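Local coordinates for protein putative citrate lyase (PDB 3QQW) that probably acts as a magnesium-dependent lyase of the HpcH/HpaI aldolase and citrate lyase family, perhaps cleaving (S)-citramalyl-CoA, at residues I103-A108 and A140-P145; I115-A120 and R131-V136; S182-A187 and H201-R206. One frame throughout, in Å; residues are numbered along the deposited sequence. Where two conformers were deposited one is given.

Contacts 1 and 2 sit on the same side of the chain's centre, their own centres about 12 Å apart, and share elements: helix 123-139 supplies one half of contact 2 and runs straight into the loop used by contact 1. They touch where Val-105 meets Ile-115 and Val-136. Contact 2 is core, aliphatic throughout, between a barrel strand and its covering helix. Contact 1 lies farther out, at the helix ends, where a polar amide joins the methyl groups. Contact 3, about 38 Å from contact 1 between centres, is buried too, but by a second subunit as well as its own chain, and it mixes histidines with leucine.

Contact 1 of 3, residues I103-A108 and A140-P145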
ATOM      1  N   ILE C 103     -26.560 -16.338 -23.554  1.00 43.99           N
ATOM      2  CA  ILE C 103     -26.166 -17.206 -24.666  1.00 43.38           C
ATOM      3  C   ILE C 103     -25.113 -18.243 -24.253  1.00 44.28           C
ATOM      4  O   ILE C 103     -25.285 -19.423 -24.554  1.00 42.73           O
ATOM      5  CB  ILE C 103     -25.683 -16.369 -25.896  1.00 45.65           C
ATOM      6  CG1 ILE C 103     -26.841 -15.501 -26.472  1.00 47.09           C
ATOM      7  CG2 ILE C 103     -25.100 -17.277 -26.970  1.00 42.94           C
ATOM      8  CD1 ILE C 103     -26.355 -14.406 -27.429  1.00 53.06           C
ATOM      9  N   ILE C 104     -24.031 -17.800 -23.589  1.00 40.35           N
ATOM     10  CA  ILE C 104     -22.937 -18.694 -23.227  1.00 38.77           C
ATOM     11  C   ILE C 104     -23.341 -19.675 -22.105  1.00 42.75           C
ATOM     12  O   ILE C 104     -23.108 -20.863 -22.256  1.00 43.26           O
ATOM     13  CB  ILE C 104     -21.628 -17.922 -22.923  1.00 39.27           C
ATOM     14  CG1 ILE C 104     -21.175 -17.165 -24.196  1.00 39.59           C
ATOM     15  CG2 ILE C 104     -20.511 -18.881 -22.439  1.00 36.44           C
ATOM     16  CD1 ILE C 104     -20.185 -16.029 -23.967  1.00 41.91           C
ATOM     17  N   VAL C 105     -23.973 -19.218 -21.038  1.00 40.51           N
ATOM     18  CA  VAL C 105     -24.329 -20.127 -19.954  1.00 40.14           C
ATOM     19  C   VAL C 105     -25.365 -21.151 -20.434  1.00 45.21           C
ATOM     20  O   VAL C 105     -25.137 -22.351 -20.241  1.00 46.69           O
ATOM     21  CB  VAL C 105     -24.760 -19.401 -18.651  1.00 42.24           C
ATOM     22  CG1 VAL C 105     -25.268 -20.408 -17.614  1.00 42.58           C
ATOM     23  CG2 VAL C 105     -23.597 -18.584 -18.065  1.00 39.30           C
ATOM     24  N   ASN C 106     -26.428 -20.703 -21.130  1.00 40.74           N
ATOM     25  CA  ASN C 106     -27.451 -21.623 -21.612  1.00 41.38           C
ATOM     26  C   ASN C 106     -26.945 -22.532 -22.726  1.00 42.66           C
ATOM     27  O   ASN C 106     -27.458 -23.652 -22.882  1.00 41.69           O
ATOM     28  CB  ASN C 106     -28.703 -20.879 -22.056  1.00 42.50           C
ATOM     29  CG  ASN C 106     -29.430 -20.231 -20.905  1.00 62.02           C
ATOM     30  OD1 ASN C 106     -29.771 -20.876 -19.916  1.00 62.31           O
ATOM     31  ND2 ASN C 106     -29.684 -18.934 -21.008  1.00 46.95           N
ATOM     32  N   GLY C 107     -25.899 -22.081 -23.416  1.00 38.00           N
ATOM     33  CA  GLY C 107     -25.364 -22.795 -24.556  1.00 38.51           C
ATOM     34  C   GLY C 107     -24.198 -23.721 -24.330  1.00 47.96           C
ATOM     35  O   GLY C 107     -24.012 -24.650 -25.118  1.00 48.82           O
ATOM     36  N   ALA C 108     -23.396 -23.489 -23.283  1.00 47.62           N
ATOM     37  CA  ALA C 108     -22.156 -24.241 -23.065  1.00 48.22           C
ATOM     38  C   ALA C 108     -22.320 -25.738 -22.771  1.00 57.65           C
ATOM     39  O   ALA C 108     -21.306 -26.406 -22.558  1.00 59.14           O
ATOM     40  CB  ALA C 108     -21.363 -23.600 -21.947  1.00 48.35           C
ATOM     41  N   ALA C 140     -30.335 -22.718 -15.986  1.00 50.43           N
ATOM     42  CA  ALA C 140     -29.778 -23.622 -17.002  1.00 49.08           C
ATOM     43  C   ALA C 140     -29.562 -25.045 -16.450  1.00 54.25           C
ATOM     44  O   ALA C 140     -29.109 -25.934 -17.171  1.00 53.82           O
ATOM     45  CB  ALA C 140     -28.463 -23.067 -17.519  1.00 46.91           C
ATOM     46  N   GLY C 141     -29.894 -25.246 -15.189  1.00 52.25           N
ATOM     47  CA  GLY C 141     -29.770 -26.536 -14.527  1.00 53.41           C
ATOM     48  C   GLY C 141     -28.383 -26.904 -14.066  1.00 56.77           C
ATOM     49  O   GLY C 141     -28.091 -28.082 -13.869  1.00 57.37           O
ATOM     50  N   LEU C 142     -27.518 -25.916 -13.894  1.00 52.81           N
ATOM     51  CA  LEU C 142     -26.164 -26.144 -13.409  1.00 51.96           C
ATOM     52  C   LEU C 142     -26.200 -26.332 -11.887  1.00 61.98           C
ATOM     53  O   LEU C 142     -26.787 -25.486 -11.183  1.00 62.73           O
ATOM     54  CB  LEU C 142     -25.247 -24.974 -13.779  1.00 49.31           C
ATOM     55  CG  LEU C 142     -24.809 -24.779 -15.222  1.00 51.96           C
ATOM     56  CD1 LEU C 142     -23.871 -23.704 -15.315  1.00 50.84           C
ATOM     57  CD2 LEU C 142     -24.245 -26.037 -15.849  1.00 53.76           C
ATOM     58  N   ASP C 143     -25.611 -27.451 -11.372  1.00 60.35           N
ATOM     59  CA  ASP C 143     -25.554 -27.756  -9.942  0.50 61.86           C
ATOM     60  C   ASP C 143     -24.566 -26.811  -9.232  1.00 63.75           C
ATOM     61  O   ASP C 143     -24.920 -26.134  -8.258  1.00 63.88           O
ATOM     62  CB  ASP C 143     -25.156 -29.245  -9.720  0.50 64.80           C
ATOM     63  CG  ASP C 143     -24.111 -29.844 -10.669  0.50 67.46           C
ATOM     64  OD1 ASP C 143     -23.424 -29.065 -11.378  0.50 64.33           O
ATOM     65  OD2 ASP C 143     -23.968 -31.092 -10.683  0.50 71.13           O
ATOM     66  N   LYS C 144     -23.291 -26.811  -9.728  1.00 55.94           N
ATOM     67  CA  LYS C 144     -22.259 -25.987  -9.129  1.00 52.97           C
ATOM     68  C   LYS C 144     -22.255 -24.615  -9.807  1.00 54.19           C
ATOM     69  O   LYS C 144     -22.548 -24.527 -11.012  1.00 52.47           O
ATOM     70  CB  LYS C 144     -20.882 -26.674  -9.162  1.00 53.77           C
ATOM     71  CG  LYS C 144     -20.310 -27.010 -10.520  1.00 60.29           C
ATOM     72  CD  LYS C 144     -18.900 -27.625 -10.386  1.00 67.27           C
ATOM     73  N   PRO C 145     -21.964 -23.520  -9.058  1.00 49.20           N
ATOM     74  CA  PRO C 145     -21.933 -22.191  -9.700  1.00 46.54           C
ATOM     75  C   PRO C 145     -20.786 -22.054 -10.684  1.00 47.58           C
ATOM     76  O   PRO C 145     -19.776 -22.751 -10.565  1.00 46.86           O
ATOM     77  CB  PRO C 145     -21.783 -21.229  -8.523  1.00 48.46           C
ATOM     78  CG  PRO C 145     -22.001 -22.046  -7.289  1.00 54.28           C
ATOM     79  CD  PRO C 145     -21.602 -23.435  -7.632  1.00 50.16           C
TER
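Asn-106 in the last turn of helix 97-107 faces Ala-140, the residue directly after helix 123-139, with their CA atoms 5.5 Å apart. No hydrogen bond joins the two segments, so the meeting rests on side chains. Ala-140 is the shared partner. Its CB points at the other segment and meets the amide oxygen OD1 of Asn-106 at 3.5 Å. The same CB also lies 4.2 Å from CG1 of Val-105, a looser van der Waals approach. CG1 of Val-105 also faces CD1 of Leu-142, at 4.3 Å, so one methyl serves both Ala-140 and Leu-142. Val-105 can serve in two directions because it is branched at CB: CG1, trans to the backbone N (chi1 174°), turns to the loop, while CG2 packs on Ile-115 of the barrel wall. The CB of Asn-106 heads off from the loop, and it is the amide at the end that comes back to it. Its ND2 makes a weak hydrogen bond to the carbonyl O of Asp-102, one turn earlier, which may help to settle how the amide is turned. Gly-141 ends helix 123-139 in a Schellman motif; its positive phi (79°) suits glycine and swings the chain round, after which Leu-142 points back inward, where it also rests on Ala-137. A small methyl suits Ala-140, whose CB points at a helix turn with only 5.5 Å between its CA and that of Asn-106. The chemistry is graded: valine and leucine occupy the inner part, while the amide of the exposed Asn-106 lies at the outer margin. With 130 Å² buried and no polar bond across, the contact implies modest, mainly dispersive cohesion between two neighbouring helix ends of the barrel's outer layer.

Contact 2 of 3, residues I115-A120 and R131-V136; sequences ITVPKA and RYIGDV
Ile-115 of strand 115-117 and Ile-133 of helix 123-139 reach toward each other tip to tip across the gap between barrel wall and helix. The apolar packing is all that joins the segments. CG2 of Ile-115 lies 3.8 Å from CD1 of Ile-133, and in return CD1 of Ile-115 lies 3.8 Å from CG2 of Ile-133, so each residue offers both its branches. In both, CG1 lies anti to the carbonyl carbon (chi1 -75° in Ile-115, -64° in Ile-133) and CG2 anti to the backbone N, which lets both branches of each face the gap. Val-117, two residues along the strand and on its same face, adds CG2 at 4.3 Å from CD1 of Ile-133. Beta-branched residues suit the strand, and the two isoleucines, Ile-115 and Ile-133, together bridge the 8.5 Å between their CA atoms.

The polar interactions run elsewhere. Backbone hydrogen bonds tie Ile-115 and Val-117 to strand 148-152 and its approach, and Thr-116 to Ala-87 and Ile-89, in and just after strand 85-88. Farther along the segment, Lys-119 N bonds to Glu-153, and its NZ forms salt bridges with Glu-56 and Asp-179; Glu-153 and Asp-179 are predicted magnesium ligands. This is the strand-to-helix packing of a beta-alpha-beta unit in a TIM barrel, with the probable active site at the strand's C-terminal end.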
ATOM      1  N   ILE C 115     -16.311 -17.556 -16.318  1.00 33.69           N
ATOM      2  CA  ILE C 115     -16.646 -16.335 -17.031  1.00 32.83           C
ATOM      3  C   ILE C 115     -15.666 -15.275 -16.549  1.00 36.96           C
ATOM      4  O   ILE C 115     -15.481 -15.089 -15.343  1.00 36.22           O
ATOM      5  CB  ILE C 115     -18.132 -15.909 -16.869  1.00 36.15           C
ATOM      6  CG1 ILE C 115     -19.025 -16.813 -17.720  1.00 36.19           C
ATOM      7  CG2 ILE C 115     -18.348 -14.429 -17.231  1.00 36.39           C
ATOM      8  CD1 ILE C 115     -20.416 -16.783 -17.311  1.00 35.96           C
ATOM      9  N   THR C 116     -15.019 -14.612 -17.505  1.00 34.14           N
ATOM     10  CA  THR C 116     -14.096 -13.516 -17.259  1.00 33.43           C
ATOM     11  C   THR C 116     -14.893 -12.224 -17.427  1.00 39.82           C
ATOM     12  O   THR C 116     -15.523 -12.001 -18.470  1.00 40.46           O
ATOM     13  CB  THR C 116     -12.882 -13.641 -18.139  1.00 34.97           C
ATOM     14  OG1 THR C 116     -12.222 -14.859 -17.807  1.00 43.79           O
ATOM     15  CG2 THR C 116     -11.920 -12.487 -17.958  1.00 33.08           C
ATOM     16  N   VAL C 117     -14.912 -11.413 -16.362  1.00 36.16           N
ATOM     17  CA  VAL C 117     -15.649 -10.143 -16.305  1.00 35.46           C
ATOM     18  C   VAL C 117     -14.630  -8.995 -16.406  1.00 37.59           C
ATOM     19  O   VAL C 117     -13.790  -8.813 -15.512  1.00 34.90           O
ATOM     20  CB  VAL C 117     -16.514 -10.055 -15.018  1.00 37.60           C
ATOM     21  CG1 VAL C 117     -17.286  -8.748 -14.943  1.00 39.62           C
ATOM     22  CG2 VAL C 117     -17.438 -11.251 -14.887  1.00 35.33           C
ATOM     23  N   PRO C 118     -14.732  -8.174 -17.456  1.00 36.19           N
ATOM     24  CA  PRO C 118     -13.739  -7.109 -17.635  1.00 36.99           C
ATOM     25  C   PRO C 118     -14.217  -5.718 -17.221  1.00 44.76           C
ATOM     26  O   PRO C 118     -15.417  -5.463 -17.129  1.00 43.55           O
ATOM     27  CB  PRO C 118     -13.518  -7.125 -19.147  1.00 38.44           C
ATOM     28  CG  PRO C 118     -14.856  -7.476 -19.694  1.00 42.88           C
ATOM     29  CD  PRO C 118     -15.608  -8.275 -18.639  1.00 38.49           C
ATOM     30  N   LYS C 119     -13.247  -4.800 -17.042  1.00 42.13           N
ATOM     31  CA  LYS C 119     -13.451  -3.373 -16.869  1.00 43.12           C
ATOM     32  C   LYS C 119     -14.520  -2.948 -15.846  1.00 45.51           C
ATOM     33  O   LYS C 119     -15.133  -1.887 -16.031  1.00 46.29           O
ATOM     34  CB  LYS C 119     -13.824  -2.779 -18.241  1.00 47.71           C
ATOM     35  CG  LYS C 119     -12.649  -2.302 -19.076  1.00 72.62           C
ATOM     36  CD  LYS C 119     -13.027  -2.289 -20.566  1.00 88.00           C
ATOM     37  CE  LYS C 119     -11.850  -2.506 -21.494  1.00 97.91           C
ATOM     38  NZ  LYS C 119     -11.265  -3.871 -21.367  1.00101.82           N
ATOM     39  N   ALA C 120     -14.733  -3.716 -14.767  1.00 40.57           N
ATOM     40  CA  ALA C 120     -15.678  -3.252 -13.737  1.00 41.11           C
ATOM     41  C   ALA C 120     -15.055  -2.057 -13.047  1.00 46.27           C
ATOM     42  O   ALA C 120     -13.825  -2.010 -12.901  1.00 44.44           O
ATOM     43  CB  ALA C 120     -15.998  -4.343 -12.733  1.00 41.30           C
ATOM     44  N   ARG C 131     -24.209 -12.141  -9.530  1.00 39.81           N
ATOM     45  CA  ARG C 131     -25.589 -12.441  -9.175  0.50 41.67           C
ATOM     46  C   ARG C 131     -26.364 -12.859 -10.444  1.00 47.30           C
ATOM     47  O   ARG C 131     -27.148 -13.804 -10.407  1.00 50.51           O
ATOM     48  CB  ARG C 131     -26.194 -11.191  -8.509  0.50 41.76           C
ATOM     49  CG  ARG C 131     -27.602 -11.312  -7.947  0.50 50.80           C
ATOM     50  CD  ARG C 131     -27.894 -10.132  -7.021  0.50 51.47           C
ATOM     51  NE  ARG C 131     -28.056  -8.849  -7.726  0.50 41.87           N
ATOM     52  CZ  ARG C 131     -27.259  -7.790  -7.588  0.50 43.94           C
ATOM     53  NH1 ARG C 131     -26.227  -7.827  -6.757  0.50 29.49           N
ATOM     54  NH2 ARG C 131     -27.493  -6.685  -8.275  0.50 27.19           N
ATOM     55  N   TYR C 132     -26.137 -12.132 -11.568  1.00 41.23           N
ATOM     56  CA  TYR C 132     -26.820 -12.405 -12.825  1.00 40.36           C
ATOM     57  C   TYR C 132     -26.374 -13.757 -13.398  1.00 44.41           C
ATOM     58  O   TYR C 132     -27.229 -14.534 -13.797  1.00 46.97           O
ATOM     59  CB  TYR C 132     -26.619 -11.262 -13.843  1.00 39.88           C
ATOM     60  CG  TYR C 132     -27.492 -11.441 -15.069  1.00 40.39           C
ATOM     61  CD1 TYR C 132     -28.852 -11.153 -15.024  1.00 43.45           C
ATOM     62  CD2 TYR C 132     -26.975 -11.980 -16.248  1.00 39.49           C
ATOM     63  CE1 TYR C 132     -29.674 -11.382 -16.122  1.00 43.87           C
ATOM     64  CE2 TYR C 132     -27.785 -12.196 -17.359  1.00 41.04           C
ATOM     65  CZ  TYR C 132     -29.134 -11.907 -17.288  1.00 52.25           C
ATOM     66  OH  TYR C 132     -29.927 -12.129 -18.381  1.00 57.07           O
ATOM     67  N   ILE C 133     -25.061 -14.043 -13.400  1.00 40.41           N
ATOM     68  CA  ILE C 133     -24.463 -15.318 -13.850  1.00 39.76           C
ATOM     69  C   ILE C 133     -25.070 -16.461 -13.019  1.00 47.00           C
ATOM     70  O   ILE C 133     -25.496 -17.439 -13.608  1.00 49.46           O
ATOM     71  CB  ILE C 133     -22.906 -15.297 -13.776  1.00 41.49           C
ATOM     72  CG1 ILE C 133     -22.299 -14.251 -14.751  1.00 41.37           C
ATOM     73  CG2 ILE C 133     -22.291 -16.670 -14.037  1.00 41.80           C
ATOM     74  CD1 ILE C 133     -20.828 -13.885 -14.455  1.00 44.29           C
ATOM     75  N   GLY C 134     -25.192 -16.273 -11.692  1.00 43.85           N
ATOM     76  CA  GLY C 134     -25.787 -17.224 -10.764  1.00 43.58           C
ATOM     77  C   GLY C 134     -27.217 -17.566 -11.123  1.00 51.67           C
ATOM     78  O   GLY C 134     -27.585 -18.752 -11.158  1.00 52.50           O
ATOM     79  N   ASP C 135     -28.031 -16.526 -11.433  1.00 49.17           N
ATOM     80  CA  ASP C 135     -29.431 -16.695 -11.815  1.00 50.42           C
ATOM     81  C   ASP C 135     -29.557 -17.514 -13.095  1.00 49.96           C
ATOM     82  O   ASP C 135     -30.342 -18.468 -13.154  1.00 49.58           O
ATOM     83  CB  ASP C 135     -30.117 -15.331 -12.001  1.00 54.58           C
ATOM     84  CG  ASP C 135     -30.337 -14.520 -10.748  1.00 69.31           C
ATOM     85  OD1 ASP C 135     -30.301 -15.113  -9.644  1.00 71.88           O
ATOM     86  OD2 ASP C 135     -30.573 -13.294 -10.874  1.00 74.72           O
ATOM     87  N   VAL C 136     -28.758 -17.161 -14.105  1.00 45.55           N
ATOM     88  CA  VAL C 136     -28.742 -17.837 -15.414  1.00 44.28           C
ATOM     89  C   VAL C 136     -28.213 -19.292 -15.239  1.00 47.33           C
ATOM     90  O   VAL C 136     -28.813 -20.227 -15.794  1.00 46.48           O
ATOM     91  CB  VAL C 136     -27.962 -17.023 -16.493  1.00 44.52           C
ATOM     92  CG1 VAL C 136     -28.018 -17.738 -17.831  1.00 43.40           C
ATOM     93  CG2 VAL C 136     -28.537 -15.605 -16.638  1.00 44.66           C
TER

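Contact 3 of 3, residues S182-A187 and H201-R206; sequences SGHHGA and HALLVR
His-184 and Leu-203 make the close part of this contact, the leucine methyl CD1 lying 3.8 Å from CD2 and 4.1 Å from NE2 of the imidazole. The two side chains cross obliquely. In each, CG lies anti to the carbonyl carbon (chi1 -78° in His-184, -64° in Leu-203), carrying ring and methyl into the gap. ND1 of His-184 turns to the carbonyl O of Phe-180, as the donor, and that bond helps to fix the ring's rotation, while the ring of Phe-180 meets it edge-to-face. A leucine suits the spot, since its methyl lies against CD2 while ND1, the nitrogen farther from it, is bonded elsewhere.

The looser part is at Ala-187, whose carbonyl O stays 4.3 Å from NE2 of His-201, too far for a bond. It is not a solvent face: Arg-244 of the second subunit bonds to the carbonyl oxygens of Gly-186 and Ala-187. His-201 itself caps the helix, its ND1 accepting from Leu-203 N at 3.1 Å, tilted from the ring plane. The arrangement combines a type I' turn, His-184 to Ala-187, with an N-capped helix at a subunit interface.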
ATOM      1  N   SER C 182      -4.283   3.221 -19.083  1.00 48.75           N
ATOM      2  CA  SER C 182      -5.081   4.146 -19.917  1.00 49.16           C
ATOM      3  C   SER C 182      -5.994   5.088 -19.071  1.00 54.31           C
ATOM      4  O   SER C 182      -6.273   6.212 -19.488  1.00 56.22           O
ATOM      5  CB  SER C 182      -5.906   3.379 -20.947  1.00 49.10           C
ATOM      6  OG  SER C 182      -7.120   2.904 -20.395  1.00 62.40           O
ATOM      7  N   GLY C 183      -6.400   4.646 -17.883  1.00 50.10           N
ATOM      8  CA  GLY C 183      -7.210   5.463 -16.986  1.00 49.42           C
ATOM      9  C   GLY C 183      -6.427   6.478 -16.176  1.00 52.39           C
ATOM     10  O   GLY C 183      -7.026   7.216 -15.392  1.00 53.82           O
ATOM     11  N   HIS C 184      -5.093   6.553 -16.362  1.00 47.78           N
ATOM     12  CA  HIS C 184      -4.240   7.459 -15.572  1.00 48.23           C
ATOM     13  C   HIS C 184      -3.936   8.816 -16.238  1.00 57.95           C
ATOM     14  O   HIS C 184      -3.014   9.502 -15.793  1.00 58.03           O
ATOM     15  CB  HIS C 184      -2.931   6.756 -15.166  1.00 47.22           C
ATOM     16  CG  HIS C 184      -3.128   5.813 -14.020  1.00 47.90           C
ATOM     17  ND1 HIS C 184      -3.688   4.560 -14.204  1.00 47.08           N
ATOM     18  CD2 HIS C 184      -2.870   5.988 -12.705  1.00 48.11           C
ATOM     19  CE1 HIS C 184      -3.746   4.020 -13.008  1.00 45.36           C
ATOM     20  NE2 HIS C 184      -3.254   4.837 -12.075  1.00 46.24           N
ATOM     21  N   HIS C 185      -4.747   9.239 -17.240  1.00 60.56           N
ATOM     22  CA  HIS C 185      -4.641  10.545 -17.924  1.00 65.36           C
ATOM     23  C   HIS C 185      -3.183  10.844 -18.384  1.00 69.40           C
ATOM     24  O   HIS C 185      -2.674  11.959 -18.206  1.00 70.08           O
ATOM     25  CB  HIS C 185      -5.143  11.686 -16.998  1.00 69.05           C
ATOM     26  CG  HIS C 185      -6.427  11.405 -16.263  1.00 73.43           C
ATOM     27  ND1 HIS C 185      -7.654  11.780 -16.787  1.00 77.36           N
ATOM     28  CD2 HIS C 185      -6.627  10.846 -15.039  1.00 74.04           C
ATOM     29  CE1 HIS C 185      -8.553  11.417 -15.885  1.00 75.84           C
ATOM     30  NE2 HIS C 185      -7.982  10.856 -14.815  1.00 74.26           N
ATOM     31  N   GLY C 186      -2.518   9.823 -18.912  1.00 65.06           N
ATOM     32  CA  GLY C 186      -1.134   9.912 -19.364  1.00 64.95           C
ATOM     33  C   GLY C 186      -0.061  10.027 -18.293  1.00 65.61           C
ATOM     34  O   GLY C 186       1.092  10.272 -18.649  1.00 65.98           O
ATOM     35  N   ALA C 187      -0.399   9.848 -16.986  1.00 58.88           N
ATOM     36  CA  ALA C 187       0.584   9.988 -15.895  1.00 58.08           C
ATOM     37  C   ALA C 187       1.534   8.805 -15.817  1.00 60.89           C
ATOM     38  O   ALA C 187       2.631   8.919 -15.253  1.00 58.78           O
ATOM     39  CB  ALA C 187      -0.110  10.173 -14.566  1.00 57.51           C
ATOM     40  N   HIS C 201       7.384   0.650 -11.777  1.00 46.80           N
ATOM     41  CA  HIS C 201       6.667   1.924 -11.616  1.00 45.52           C
ATOM     42  C   HIS C 201       5.834   1.837 -10.330  1.00 46.73           C
ATOM     43  O   HIS C 201       5.095   0.866 -10.143  1.00 45.73           O
ATOM     44  CB  HIS C 201       5.793   2.232 -12.846  1.00 45.77           C
ATOM     45  CG  HIS C 201       5.162   3.591 -12.825  1.00 49.34           C
ATOM     46  ND1 HIS C 201       4.039   3.870 -12.046  1.00 49.97           N
ATOM     47  CD2 HIS C 201       5.523   4.712 -13.485  1.00 53.20           C
ATOM     48  CE1 HIS C 201       3.761   5.149 -12.258  1.00 50.56           C
ATOM     49  NE2 HIS C 201       4.626   5.700 -13.113  1.00 53.08           N
ATOM     50  N   ALA C 202       6.002   2.818  -9.441  1.00 42.51           N
ATOM     51  CA  ALA C 202       5.371   2.877  -8.123  1.00 41.06           C
ATOM     52  C   ALA C 202       3.867   2.596  -8.151  1.00 43.92           C
ATOM     53  O   ALA C 202       3.388   1.860  -7.288  1.00 43.15           O
ATOM     54  CB  ALA C 202       5.636   4.230  -7.492  1.00 42.56           C
ATOM     55  N   LEU C 203       3.134   3.132  -9.150  1.00 39.43           N
ATOM     56  CA  LEU C 203       1.696   2.925  -9.254  1.00 37.72           C
ATOM     57  C   LEU C 203       1.359   1.510  -9.695  1.00 41.38           C
ATOM     58  O   LEU C 203       0.326   0.974  -9.283  1.00 39.76           O
ATOM     59  CB  LEU C 203       1.048   3.941 -10.199  1.00 38.46           C
ATOM     60  CG  LEU C 203       1.115   5.432  -9.781  1.00 42.86           C
ATOM     61  CD1 LEU C 203       0.364   6.283 -10.767  1.00 42.74           C
ATOM     62  CD2 LEU C 203       0.591   5.662  -8.367  1.00 41.99           C
ATOM     63  N   LEU C 204       2.234   0.897 -10.513  1.00 38.05           N
ATOM     64  CA  LEU C 204       2.012  -0.451 -11.028  1.00 36.83           C
ATOM     65  C   LEU C 204       2.384  -1.482  -9.976  1.00 40.51           C
ATOM     66  O   LEU C 204       1.634  -2.441  -9.779  1.00 39.58           O
ATOM     67  CB  LEU C 204       2.776  -0.638 -12.340  1.00 37.94           C
ATOM     68  CG  LEU C 204       2.320   0.333 -13.455  1.00 42.05           C
ATOM     69  CD1 LEU C 204       3.081   0.106 -14.719  1.00 41.66           C
ATOM     70  CD2 LEU C 204       0.792   0.214 -13.712  1.00 43.83           C
ATOM     71  N   VAL C 205       3.469  -1.230  -9.220  1.00 37.44           N
ATOM     72  CA  VAL C 205       3.902  -2.102  -8.114  1.00 36.92           C
ATOM     73  C   VAL C 205       2.781  -2.139  -7.099  1.00 40.33           C
ATOM     74  O   VAL C 205       2.373  -3.213  -6.699  1.00 41.32           O
ATOM     75  CB  VAL C 205       5.254  -1.644  -7.472  1.00 39.79           C
ATOM     76  CG1 VAL C 205       5.582  -2.459  -6.230  1.00 38.70           C
ATOM     77  CG2 VAL C 205       6.394  -1.742  -8.468  1.00 39.77           C
ATOM     78  N   ARG C 206       2.245  -0.951  -6.751  1.00 36.58           N
ATOM     79  CA  ARG C 206       1.170  -0.740  -5.795  1.00 34.11           C
ATOM     80  C   ARG C 206      -0.095  -1.482  -6.228  1.00 36.94           C
ATOM     81  O   ARG C 206      -0.669  -2.223  -5.432  1.00 36.87           O
ATOM     82  CB  ARG C 206       0.917   0.765  -5.640  1.00 33.33           C
ATOM     83  CG  ARG C 206      -0.233   1.105  -4.732  1.00 32.02           C
ATOM     84  CD  ARG C 206      -0.586   2.569  -4.812  1.00 35.26           C
ATOM     85  NE  ARG C 206      -1.691   2.872  -3.903  1.00 38.36           N
ATOM     86  CZ  ARG C 206      -2.971   2.685  -4.189  1.00 47.32           C
ATOM     87  NH1 ARG C 206      -3.335   2.241  -5.390  1.00 38.77           N
ATOM     88  NH2 ARG C 206      -3.903   2.986  -3.301  1.00 42.76           N
TER